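Local coordinates for protein BauA (Acinetobacter baumannii, PDB 6HCP) that takes up iron by carrying ferric preacinetobactin across the outer membrane, as a TonB-dependent siderophore receptor, at residues K75-D79 with I80-I84; T179-S182 with D183-G187; T428-F431 with A432-V436. All coordinates share one frame; numbering follows the deposited sequence.

Contact 1: K75-D79 with I80-I84; sequences KQAKD and ITEVI
Glu-82 and the loop before it hold each other through two side-chain-to-backbone bonds running in opposite senses. OE1 of Glu-82 accepts the N-H of Lys-78 at 2.9 Å, approached from above the carboxylate plane, 53° out of it. In return, OD1 of Asp-79 takes the N-H of Glu-82 at 3.0 Å, nearly along its C-O axis. Asp-79 suits this capping place because its short chain, with CG between the backbone N and carbonyl carbon (chi1 65°), turns the carboxylate back over the first turn of the helix. The pattern resembles a capping box, but Glu-82 reaches one residue further back, to Lys-78 instead of Asp-79. Beside these polar links Ala-77, small enough to lie close to the helix, sets CB 3.6 Å from CG2 of Val-83.

Two waters complete the grip. One donates to OE1 of Glu-82 and to the carbonyl O of Lys-75. The other donates to OD2 of Asp-79 and OE2 of Glu-82, and probably eases the closeness of two carboxylates whose OD1 and OE2 are 4.3 Å apart. Lys-78, bent at chi2 and again at chi4, folds back so that NZ donates to the O of Gln-76 at 3.0 Å. Gln-76, with positive phi, ends helix 69-75 in a Schellman motif.

Around this corner between two short helices of the plug, Gln-76 bonds through NE2 to Asn-672 of the barrel, and Thr-81 through OG1 to Glu-102. Ile-80 and Ile-84 pack on strand 159-165, Val-83 on strand 135-142, while Lys-78 and Glu-82 touch Met-699 of strand 697-705.

Contact 2: T179-S182 with D183-G187; sequences TYMS and DAQFG. With C8E ((hydroxyethyloxy)tri(ethyloxy)octane), chain B.
The first hairpin of the barrel turns here, joining strand 173-181 to strand 184-196 antiparallel, with the bend at Ser-182 and Asp-183 and a cis peptide between them. Met-181 and Gln-185 form a hydrogen-bonded pair, N to O both ways at 2.9 Å, and so do Thr-179 and Gly-187; Tyr-180 and Phe-186 are the non-hydrogen-bonded pair between.

On the face of Tyr-180 and Phe-186 the two rings meet obliquely, planes at 52°, with CD1 of Tyr-180 3.8 Å from CE1 of Phe-186. A detergent chain (C8E) lies over one face of Phe-186, its C5 3.7 Å above the ring centre, as an apolar aromatic invites. The hydroxyl of Tyr-180 donates at 2.7 Å to a water at the ring's edge, which donates to the O of Asp-183. Leu-652 and Thr-650 of the second subunit pack on Tyr-180 and Phe-186 respectively.

On the other face, CE of Met-181 rests 3.3 Å from OE1 of Gln-185. OE1 accepts from a water bound to OG1 of Thr-179, while NE2 is held by the O of Lys-222. With chi1 at 66°, OG1 of Thr-179 leans to 3.5 Å from CA of Gly-187, where a residue without a side chain fits.

Ser-182 OG bonds to Tyr-698 N, and Asp-183 OD2 forms a salt bridge with Lys-679 of the second subunit. An antiparallel hairpin with aromatic residues outside and Thr-179, Met-181 and Gln-185 on the plug side fits the wall of a TonB-dependent receptor barrel.

Contact 3: T428-F431 with A432-V436; sequences TLSF and AQDKV
Ala-432 leaves strand 412-431 directly after Phe-431, with CB of Ala-432 4.3 Å from CB of Phe-431, and opens a type I' turn that runs to Lys-435. Gln-433 and Asp-434 form its corner; like Ala-432 they have positive phi, and aspartate is among the non-glycine residues that tolerate this left-handed shape fairly well. Gln-433, being polar, suits the exposed corner, where its CB is directed away from the strand.

Asp-434 turns back with CG beside its backbone N (chi1 -68°), which places OD1 3.3 Å from CB of Ser-430. A water donates both to OD1 of Asp-434 and to the O of Ser-430, each at 2.8 Å, tying the turn to the strand it has left. Lys-435, exposed, with CB directed away, closes the turn by giving its N-H to the O of Ala-432 at 3.2 Å, and a weak second bond goes to the O of Phe-431.

Val-436, a beta-branched residue suited to an extended chain, restores pairing: its N donates to Phe-431 O at 3.2 Å, and Phe-431 N donates to Val-436 O at 2.8 Å. That same carbonyl oxygen lies in plane at the edge of the Phe-431 ring. Because Lys-435 and Val-436 both face Phe-431, a classic beta bulge lies where the chain leaves the turn for strand 436-451.

Leu-429 and Phe-431 lean on Val-361 of strand 361-381, Asp-434 makes a long, weak ion pair with Lys-362, and the Lys-435 backbone bonds to Lys-473, so the turn sits between strands 361-381 and 461-473.

In the fold
Following the chain from its N terminus, contact 1 closes first, in the plug between helices 69-75 and 81-84; contact 2 closes the hairpin of the first two barrel strands, and contact 3 the turn between strands 412-431 and 436-451. All three are local and in series, so none nests within or crosses another. Contacts 1 and 2 meet: CE of Lys-78 packs 4.0 Å from OE1 of Gln-185 and 4.1 Å from SD of Met-181, joining plug to barrel wall. Contact 3 stands apart, its centre about 52 Å from that of contact 2, on the opposite side of the chain's centre. By barrel topology, contact 2 is probably an extracellular-side turn and contact 3 a periplasmic one.

Contact 1: K75-D79 with I80-I84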
ATOM      1  N   LYS A  75       8.584   0.715 -19.545  1.00 28.34           N
ATOM      2  CA  LYS A  75       7.733   1.608 -18.743  1.00 25.11           C
ATOM      3  C   LYS A  75       6.262   1.175 -18.783  1.00 27.33           C
ATOM      4  O   LYS A  75       5.421   1.718 -18.038  1.00 26.68           O
ATOM      5  CB  LYS A  75       7.872   3.052 -19.259  1.00 27.21           C
ATOM      6  CG  LYS A  75       9.273   3.625 -19.206  1.00 25.40           C
ATOM      7  CD  LYS A  75       9.884   3.689 -17.803  1.00 32.75           C
ATOM      8  CE  LYS A  75       9.176   4.714 -16.939  1.00 36.16           C
ATOM      9  NZ  LYS A  75       9.759   4.838 -15.581  1.00 35.90           N
ATOM     10  N   GLN A  76       5.915   0.276 -19.713  1.00 25.52           N
ATOM     11  CA  GLN A  76       4.497  -0.010 -20.048  1.00 29.30           C
ATOM     12  C   GLN A  76       3.773   1.313 -20.373  1.00 26.21           C
ATOM     13  O   GLN A  76       2.621   1.542 -19.973  1.00 26.11           O
ATOM     14  CB  GLN A  76       3.794  -0.788 -18.919  1.00 29.30           C
ATOM     15  CG  GLN A  76       4.549  -2.037 -18.457  1.00 28.04           C
ATOM     16  CD  GLN A  76       3.694  -2.973 -17.619  1.00 27.19           C
ATOM     17  OE1 GLN A  76       2.607  -3.368 -18.009  1.00 29.75           O
ATOM     18  NE2 GLN A  76       4.113  -3.203 -16.388  1.00 28.77           N
ATOM     19  N   ALA A  77       4.445   2.168 -21.144  1.00 25.59           N
ATOM     20  CA  ALA A  77       3.953   3.495 -21.471  1.00 28.12           C
ATOM     21  C   ALA A  77       2.680   3.393 -22.316  1.00 27.76           C
ATOM     22  O   ALA A  77       2.629   2.688 -23.339  1.00 28.74           O
ATOM     23  CB  ALA A  77       5.036   4.273 -22.186  1.00 28.85           C
ATOM     24  N   LYS A  78       1.662   4.134 -21.894  1.00 25.78           N
ATOM     25  CA  LYS A  78       0.347   4.125 -22.504  1.00 26.77           C
ATOM     26  C   LYS A  78       0.177   5.338 -23.439  1.00 27.65           C
ATOM     27  O   LYS A  78      -0.797   5.427 -24.175  1.00 28.97           O
ATOM     28  CB  LYS A  78      -0.707   4.142 -21.398  1.00 31.10           C
ATOM     29  CG  LYS A  78      -0.651   2.977 -20.409  1.00 36.39           C
ATOM     30  CD  LYS A  78      -1.333   1.714 -20.918  1.00 33.05           C
ATOM     31  CE  LYS A  78      -1.285   0.534 -19.953  1.00 29.86           C
ATOM     32  NZ  LYS A  78       0.084  -0.023 -19.839  1.00 31.19           N
ATOM     33  N   ASP A  79       1.080   6.320 -23.328  1.00 24.92           N
ATOM     34  CA  ASP A  79       1.031   7.518 -24.160  1.00 26.35           C
ATOM     35  C   ASP A  79       2.433   8.125 -24.220  1.00 25.94           C
ATOM     36  O   ASP A  79       3.374   7.576 -23.663  1.00 25.96           O
ATOM     37  CB  ASP A  79      -0.042   8.494 -23.665  1.00 27.57           C
ATOM     38  CG  ASP A  79       0.208   9.099 -22.291  1.00 30.63           C
ATOM     39  OD1 ASP A  79       1.367   9.112 -21.859  1.00 31.17           O
ATOM     40  OD2 ASP A  79      -0.783   9.497 -21.638  1.00 37.36           O
ATOM     41  N   ILE A  80       2.602   9.174 -25.034  1.00 25.43           N
ATOM     42  CA  ILE A  80       3.920   9.702 -25.299  1.00 24.15           C
ATOM     43  C   ILE A  80       4.485  10.367 -24.039  1.00 21.08           C
ATOM     44  O   ILE A  80       5.676  10.268 -23.769  1.00 22.36           O
ATOM     45  CB  ILE A  80       3.892  10.666 -26.499  1.00 27.71           C
ATOM     46  CG1 ILE A  80       3.486   9.926 -27.776  1.00 26.77           C
ATOM     47  CG2 ILE A  80       5.242  11.337 -26.637  1.00 27.89           C
ATOM     48  CD1 ILE A  80       4.339   8.706 -28.080  1.00 34.14           C
ATOM     49  N   THR A  81       3.601  10.970 -23.234  1.00 25.16           N
ATOM     50  CA  THR A  81       4.015  11.632 -21.978  1.00 25.91           C
ATOM     51  C   THR A  81       4.772  10.641 -21.081  1.00 27.58           C
ATOM     52  O   THR A  81       5.781  10.979 -20.472  1.00 25.62           O
ATOM     53  CB  THR A  81       2.803  12.195 -21.222  1.00 27.77           C
ATOM     54  OG1 THR A  81       2.147  13.141 -22.069  1.00 27.70           O
ATOM     55  CG2 THR A  81       3.202  12.864 -19.925  1.00 32.88           C
ATOM     56  N   GLU A  82       4.245   9.417 -20.993  1.00 25.45           N
ATOM     57  CA  GLU A  82       4.797   8.366 -20.120  1.00 28.50           C
ATOM     58  C   GLU A  82       6.151   7.885 -20.640  1.00 29.86           C
ATOM     59  O   GLU A  82       6.886   7.245 -19.897  1.00 32.25           O
ATOM     60  CB  GLU A  82       3.815   7.199 -20.013  1.00 29.22           C
ATOM     61  CG  GLU A  82       2.611   7.553 -19.168  1.00 32.73           C
ATOM     62  CD  GLU A  82       1.592   6.448 -18.949  1.00 33.75           C
ATOM     63  OE1 GLU A  82       1.885   5.278 -19.266  1.00 33.44           O
ATOM     64  OE2 GLU A  82       0.525   6.766 -18.415  1.00 35.90           O
ATOM     65  N   VAL A  83       6.491   8.218 -21.894  1.00 24.23           N
ATOM     66  CA  VAL A  83       7.820   7.984 -22.396  1.00 23.78           C
ATOM     67  C   VAL A  83       8.735   9.170 -22.074  1.00 24.33           C
ATOM     68  O   VAL A  83       9.862   8.983 -21.626  1.00 28.21           O
ATOM     69  CB  VAL A  83       7.815   7.701 -23.913  1.00 25.45           C
ATOM     70  CG1 VAL A  83       9.213   7.411 -24.406  1.00 28.29           C
ATOM     71  CG2 VAL A  83       6.873   6.565 -24.283  1.00 27.94           C
ATOM     72  N   ILE A  84       8.327  10.382 -22.472  1.00 25.78           N
ATOM     73  CA  ILE A  84       9.298  11.489 -22.563  1.00 24.51           C
ATOM     74  C   ILE A  84       9.431  12.260 -21.242  1.00 25.31           C
ATOM     75  O   ILE A  84      10.432  12.962 -21.055  1.00 27.45           O
ATOM     76  CB  ILE A  84       8.966  12.439 -23.729  1.00 24.65           C
ATOM     77  CG1 ILE A  84       7.654  13.194 -23.498  1.00 23.64           C
ATOM     78  CG2 ILE A  84       8.978  11.653 -25.031  1.00 24.93           C
ATOM     79  CD1 ILE A  84       7.370  14.270 -24.542  1.00 27.90           C
TER
HETATM   80  O   HOH W   1       4.046   4.256 -18.010  1.00 34.22           O
HETATM   81  O   HOH W   2      -0.086   9.373 -18.891  1.00 43.44           O

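Contact 2: T179-S182 with D183-G187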
ATOM      1  N   THR A 179      -1.745  -7.205 -21.329  1.00 30.02           N
ATOM      2  CA  THR A 179      -1.593  -6.091 -20.403  1.00 31.64           C
ATOM      3  C   THR A 179      -2.768  -6.068 -19.426  1.00 26.06           C
ATOM      4  O   THR A 179      -3.931  -6.295 -19.783  1.00 27.87           O
ATOM      5  CB  THR A 179      -1.422  -4.734 -21.123  1.00 29.23           C
ATOM      6  OG1 THR A 179      -2.596  -4.348 -21.834  1.00 30.38           O
ATOM      7  CG2 THR A 179      -0.271  -4.737 -22.099  1.00 34.06           C
ATOM      8  N   TYR A 180      -2.441  -5.570 -18.233  1.00 28.50           N
ATOM      9  CA  TYR A 180      -3.379  -5.170 -17.219  1.00 29.57           C
ATOM     10  C   TYR A 180      -2.950  -3.793 -16.679  1.00 25.77           C
ATOM     11  O   TYR A 180      -1.763  -3.523 -16.491  1.00 26.63           O
ATOM     12  CB  TYR A 180      -3.413  -6.217 -16.095  1.00 29.10           C
ATOM     13  CG  TYR A 180      -3.966  -5.734 -14.787  1.00 24.16           C
ATOM     14  CD1 TYR A 180      -5.317  -5.782 -14.502  1.00 27.00           C
ATOM     15  CD2 TYR A 180      -3.127  -5.192 -13.833  1.00 27.19           C
ATOM     16  CE1 TYR A 180      -5.815  -5.315 -13.294  1.00 27.52           C
ATOM     17  CE2 TYR A 180      -3.607  -4.726 -12.625  1.00 28.70           C
ATOM     18  CZ  TYR A 180      -4.954  -4.811 -12.342  1.00 27.20           C
ATOM     19  OH  TYR A 180      -5.379  -4.308 -11.140  1.00 30.76           O
ATOM     20  N   MET A 181      -3.954  -2.971 -16.387  1.00 26.37           N
ATOM     21  CA  MET A 181      -3.763  -1.780 -15.607  1.00 26.93           C
ATOM     22  C   MET A 181      -4.928  -1.677 -14.626  1.00 22.11           C
ATOM     23  O   MET A 181      -6.067  -1.953 -14.966  1.00 26.09           O
ATOM     24  CB  MET A 181      -3.700  -0.523 -16.492  1.00 25.06           C
ATOM     25  CG  MET A 181      -3.580   0.763 -15.692  1.00 27.07           C
ATOM     26  SD  MET A 181      -3.179   2.221 -16.736  1.00 30.16           S
ATOM     27  CE  MET A 181      -4.540   2.267 -17.892  1.00 31.08           C
ATOM     28  N   SER A 182      -4.622  -1.328 -13.377  1.00 24.41           N
ATOM     29  CA  SER A 182      -5.661  -1.210 -12.357  1.00 26.28           C
ATOM     30  C   SER A 182      -6.653  -0.117 -12.753  1.00 28.40           C
ATOM     31  O   SER A 182      -6.282   0.830 -13.466  1.00 28.08           O
ATOM     32  CB  SER A 182      -5.044  -0.959 -11.001  1.00 28.28           C
ATOM     33  OG  SER A 182      -4.314   0.256 -10.962  1.00 25.85           O
ATOM     34  N   ASP A 183      -7.933  -0.281 -12.396  1.00 28.25           N
ATOM     35  CA  ASP A 183      -8.465  -1.379 -11.590  1.00 28.17           C
ATOM     36  C   ASP A 183      -8.791  -2.619 -12.440  1.00 33.94           C
ATOM     37  O   ASP A 183      -8.863  -3.732 -11.897  1.00 34.04           O
ATOM     38  CB  ASP A 183      -9.734  -0.935 -10.864  1.00 27.58           C
ATOM     39  CG  ASP A 183      -9.486  -0.066  -9.648  1.00 31.22           C
ATOM     40  OD1 ASP A 183      -8.369  -0.114  -9.153  1.00 31.20           O
ATOM     41  OD2 ASP A 183     -10.437   0.612  -9.207  1.00 35.38           O
ATOM     42  N   ALA A 184      -9.219  -2.444 -13.693  1.00 26.75           N
ATOM     43  CA  ALA A 184      -9.687  -3.601 -14.489  1.00 29.80           C
ATOM     44  C   ALA A 184      -9.526  -3.379 -15.997  1.00 25.48           C
ATOM     45  O   ALA A 184     -10.425  -3.706 -16.772  1.00 29.90           O
ATOM     46  CB  ALA A 184     -11.123  -3.932 -14.131  1.00 29.76           C
ATOM     47  N   GLN A 185      -8.398  -2.796 -16.408  1.00 27.59           N
ATOM     48  CA  GLN A 185      -8.150  -2.593 -17.829  1.00 27.45           C
ATOM     49  C   GLN A 185      -7.307  -3.749 -18.361  1.00 25.50           C
ATOM     50  O   GLN A 185      -6.196  -3.965 -17.916  1.00 27.86           O
ATOM     51  CB  GLN A 185      -7.417  -1.284 -18.123  1.00 26.81           C
ATOM     52  CG  GLN A 185      -7.502  -0.933 -19.602  1.00 27.44           C
ATOM     53  CD  GLN A 185      -6.419   0.008 -20.059  1.00 32.06           C
ATOM     54  OE1 GLN A 185      -5.234  -0.256 -19.866  1.00 28.18           O
ATOM     55  NE2 GLN A 185      -6.836   1.077 -20.734  1.00 27.50           N
ATOM     56  N   PHE A 186      -7.849  -4.461 -19.350  1.00 29.73           N
ATOM     57  CA  PHE A 186      -7.144  -5.564 -19.955  1.00 30.49           C
ATOM     58  C   PHE A 186      -6.893  -5.257 -21.427  1.00 26.48           C
ATOM     59  O   PHE A 186      -7.757  -4.717 -22.098  1.00 28.90           O
ATOM     60  CB  PHE A 186      -7.954  -6.856 -19.848  1.00 29.38           C
ATOM     61  CG  PHE A 186      -8.091  -7.335 -18.429  1.00 28.47           C
ATOM     62  CD1 PHE A 186      -7.066  -8.055 -17.832  1.00 35.33           C
ATOM     63  CD2 PHE A 186      -9.190  -6.981 -17.678  1.00 31.00           C
ATOM     64  CE1 PHE A 186      -7.158  -8.430 -16.499  1.00 40.95           C
ATOM     65  CE2 PHE A 186      -9.308  -7.415 -16.366  1.00 36.82           C
ATOM     66  CZ  PHE A 186      -8.279  -8.099 -15.773  1.00 31.79           C
ATOM     67  N   GLY A 187      -5.784  -5.773 -21.945  1.00 28.61           N
ATOM     68  CA  GLY A 187      -5.489  -5.558 -23.347  1.00 31.02           C
ATOM     69  C   GLY A 187      -4.505  -6.556 -23.893  1.00 31.25           C
ATOM     70  O   GLY A 187      -3.972  -7.427 -23.187  1.00 28.51           O
TER
HETATM   71  C1  C8E B 831      -6.923 -14.149 -17.498  1.00 66.18           C
HETATM   72  C2  C8E B 831      -7.625 -13.481 -16.338  1.00 61.27           C
HETATM   73  C3  C8E B 831      -8.151 -12.092 -16.700  1.00 57.64           C
HETATM   74  C4  C8E B 831      -8.877 -12.093 -18.033  1.00 57.50           C
HETATM   75  C5  C8E B 831      -9.818 -10.907 -18.185  1.00 58.21           C
HETATM   76  C6  C8E B 831     -10.530 -10.986 -19.529  1.00 66.23           C
HETATM   77  C7  C8E B 831     -11.164  -9.665 -19.963  1.00 71.16           C
HETATM   78  C8  C8E B 831     -12.205  -9.198 -18.955  1.00 82.17           C
HETATM   79  O9  C8E B 831     -13.480  -9.055 -19.579  1.00106.59           O
HETATM   80  O   HOH W   3      -4.389  -3.021 -20.063  1.00 30.68           O
HETATM   81  O   HOH W   4      -7.741  -4.494  -9.768  1.00 42.48           O

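Contact 3: T428-F431 with A432-V436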
ATOM      1  N   THR A 428      26.045  22.828 -43.348  1.00 30.61           N
ATOM      2  CA  THR A 428      26.933  22.561 -42.243  1.00 29.81           C
ATOM      3  C   THR A 428      28.363  22.474 -42.801  1.00 27.56           C
ATOM      4  O   THR A 428      28.645  21.625 -43.631  1.00 31.52           O
ATOM      5  CB  THR A 428      26.569  21.269 -41.491  1.00 33.30           C
ATOM      6  OG1 THR A 428      25.249  21.356 -40.953  1.00 31.58           O
ATOM      7  CG2 THR A 428      27.529  20.987 -40.357  1.00 35.19           C
ATOM      8  N   LEU A 429      29.208  23.404 -42.357  1.00 32.63           N
ATOM      9  CA  LEU A 429      30.599  23.484 -42.716  1.00 30.42           C
ATOM     10  C   LEU A 429      31.407  22.797 -41.614  1.00 32.05           C
ATOM     11  O   LEU A 429      31.352  23.252 -40.469  1.00 33.38           O
ATOM     12  CB  LEU A 429      31.005  24.953 -42.837  1.00 33.13           C
ATOM     13  CG  LEU A 429      30.354  25.758 -43.961  1.00 34.03           C
ATOM     14  CD1 LEU A 429      28.938  26.176 -43.595  1.00 39.51           C
ATOM     15  CD2 LEU A 429      31.173  26.992 -44.249  1.00 35.13           C
ATOM     16  N   SER A 430      32.223  21.802 -42.001  1.00 35.56           N
ATOM     17  CA  SER A 430      33.084  21.050 -41.047  1.00 35.30           C
ATOM     18  C   SER A 430      34.562  21.337 -41.332  1.00 34.51           C
ATOM     19  O   SER A 430      35.010  21.080 -42.442  1.00 34.46           O
ATOM     20  CB  SER A 430      32.820  19.572 -41.115  1.00 41.72           C
ATOM     21  OG  SER A 430      31.455  19.289 -40.875  1.00 44.13           O
ATOM     22  N   PHE A 431      35.217  21.977 -40.353  1.00 35.64           N
ATOM     23  CA  PHE A 431      36.619  22.405 -40.367  1.00 41.53           C
ATOM     24  C   PHE A 431      37.447  21.437 -39.509  1.00 52.97           C
ATOM     25  O   PHE A 431      36.917  20.826 -38.560  1.00 39.53           O
ATOM     26  CB  PHE A 431      36.785  23.795 -39.742  1.00 39.36           C
ATOM     27  CG  PHE A 431      35.943  24.899 -40.325  1.00 46.83           C
ATOM     28  CD1 PHE A 431      34.593  25.009 -40.013  1.00 39.10           C
ATOM     29  CD2 PHE A 431      36.519  25.876 -41.127  1.00 48.26           C
ATOM     30  CE1 PHE A 431      33.859  26.110 -40.433  1.00 43.44           C
ATOM     31  CE2 PHE A 431      35.767  26.938 -41.612  1.00 47.82           C
ATOM     32  CZ  PHE A 431      34.430  27.043 -41.280  1.00 44.29           C
ATOM     33  N   ALA A 432      38.752  21.374 -39.792  1.00 46.37           N
ATOM     34  CA  ALA A 432      39.769  20.802 -38.880  1.00 42.82           C
ATOM     35  C   ALA A 432      39.464  19.331 -38.604  1.00 39.47           C
ATOM     36  O   ALA A 432      39.250  18.935 -37.448  1.00 45.27           O
ATOM     37  CB  ALA A 432      39.813  21.592 -37.601  1.00 46.67           C
ATOM     38  N   GLN A 433      39.292  18.569 -39.684  1.00 45.51           N
ATOM     39  CA  GLN A 433      39.007  17.141 -39.606  1.00 52.18           C
ATOM     40  C   GLN A 433      37.744  16.908 -38.776  1.00 62.46           C
ATOM     41  O   GLN A 433      37.701  16.009 -37.929  1.00 53.40           O
ATOM     42  CB  GLN A 433      40.204  16.401 -39.011  1.00 60.33           C
ATOM     43  CG  GLN A 433      41.410  16.401 -39.938  1.00 71.98           C
ATOM     44  CD  GLN A 433      42.707  16.381 -39.173  1.00 80.85           C
ATOM     45  OE1 GLN A 433      42.901  17.139 -38.225  1.00 92.70           O
ATOM     46  NE2 GLN A 433      43.604  15.504 -39.587  1.00 75.27           N
ATOM     47  N   ASP A 434      36.725  17.730 -39.050  1.00 54.36           N
ATOM     48  CA  ASP A 434      35.363  17.534 -38.569  1.00 46.36           C
ATOM     49  C   ASP A 434      35.251  17.852 -37.071  1.00 37.17           C
ATOM     50  O   ASP A 434      34.191  17.642 -36.481  1.00 42.89           O
ATOM     51  CB  ASP A 434      34.869  16.128 -38.907  1.00 53.26           C
ATOM     52  CG  ASP A 434      34.679  15.909 -40.398  1.00 68.82           C
ATOM     53  OD1 ASP A 434      34.796  16.899 -41.159  1.00 70.24           O
ATOM     54  OD2 ASP A 434      34.499  14.744 -40.792  1.00 76.28           O
ATOM     55  N   LYS A 435      36.233  18.568 -36.514  1.00 35.63           N
ATOM     56  CA  LYS A 435      36.208  18.895 -35.091  1.00 39.79           C
ATOM     57  C   LYS A 435      35.418  20.186 -34.827  1.00 37.62           C
ATOM     58  O   LYS A 435      35.153  20.507 -33.671  1.00 35.45           O
ATOM     59  CB  LYS A 435      37.630  18.996 -34.531  1.00 44.84           C
ATOM     60  CG  LYS A 435      38.337  17.652 -34.385  1.00 50.03           C
ATOM     61  CD  LYS A 435      39.614  17.719 -33.573  1.00 56.87           C
ATOM     62  CE  LYS A 435      40.734  18.448 -34.282  1.00 75.92           C
ATOM     63  NZ  LYS A 435      42.059  17.894 -33.913  1.00 95.77           N
ATOM     64  N   VAL A 436      35.229  21.007 -35.865  1.00 35.29           N
ATOM     65  CA  VAL A 436      34.474  22.253 -35.737  1.00 38.08           C
ATOM     66  C   VAL A 436      33.403  22.270 -36.826  1.00 39.98           C
ATOM     67  O   VAL A 436      33.712  22.067 -37.997  1.00 38.79           O
ATOM     68  CB  VAL A 436      35.374  23.497 -35.819  1.00 39.40           C
ATOM     69  CG1 VAL A 436      34.566  24.780 -35.648  1.00 39.69           C
ATOM     70  CG2 VAL A 436      36.497  23.446 -34.795  1.00 45.49           C
TER
HETATM   71  O   HOH W   5      36.649  18.792 -42.067  1.00 51.78           O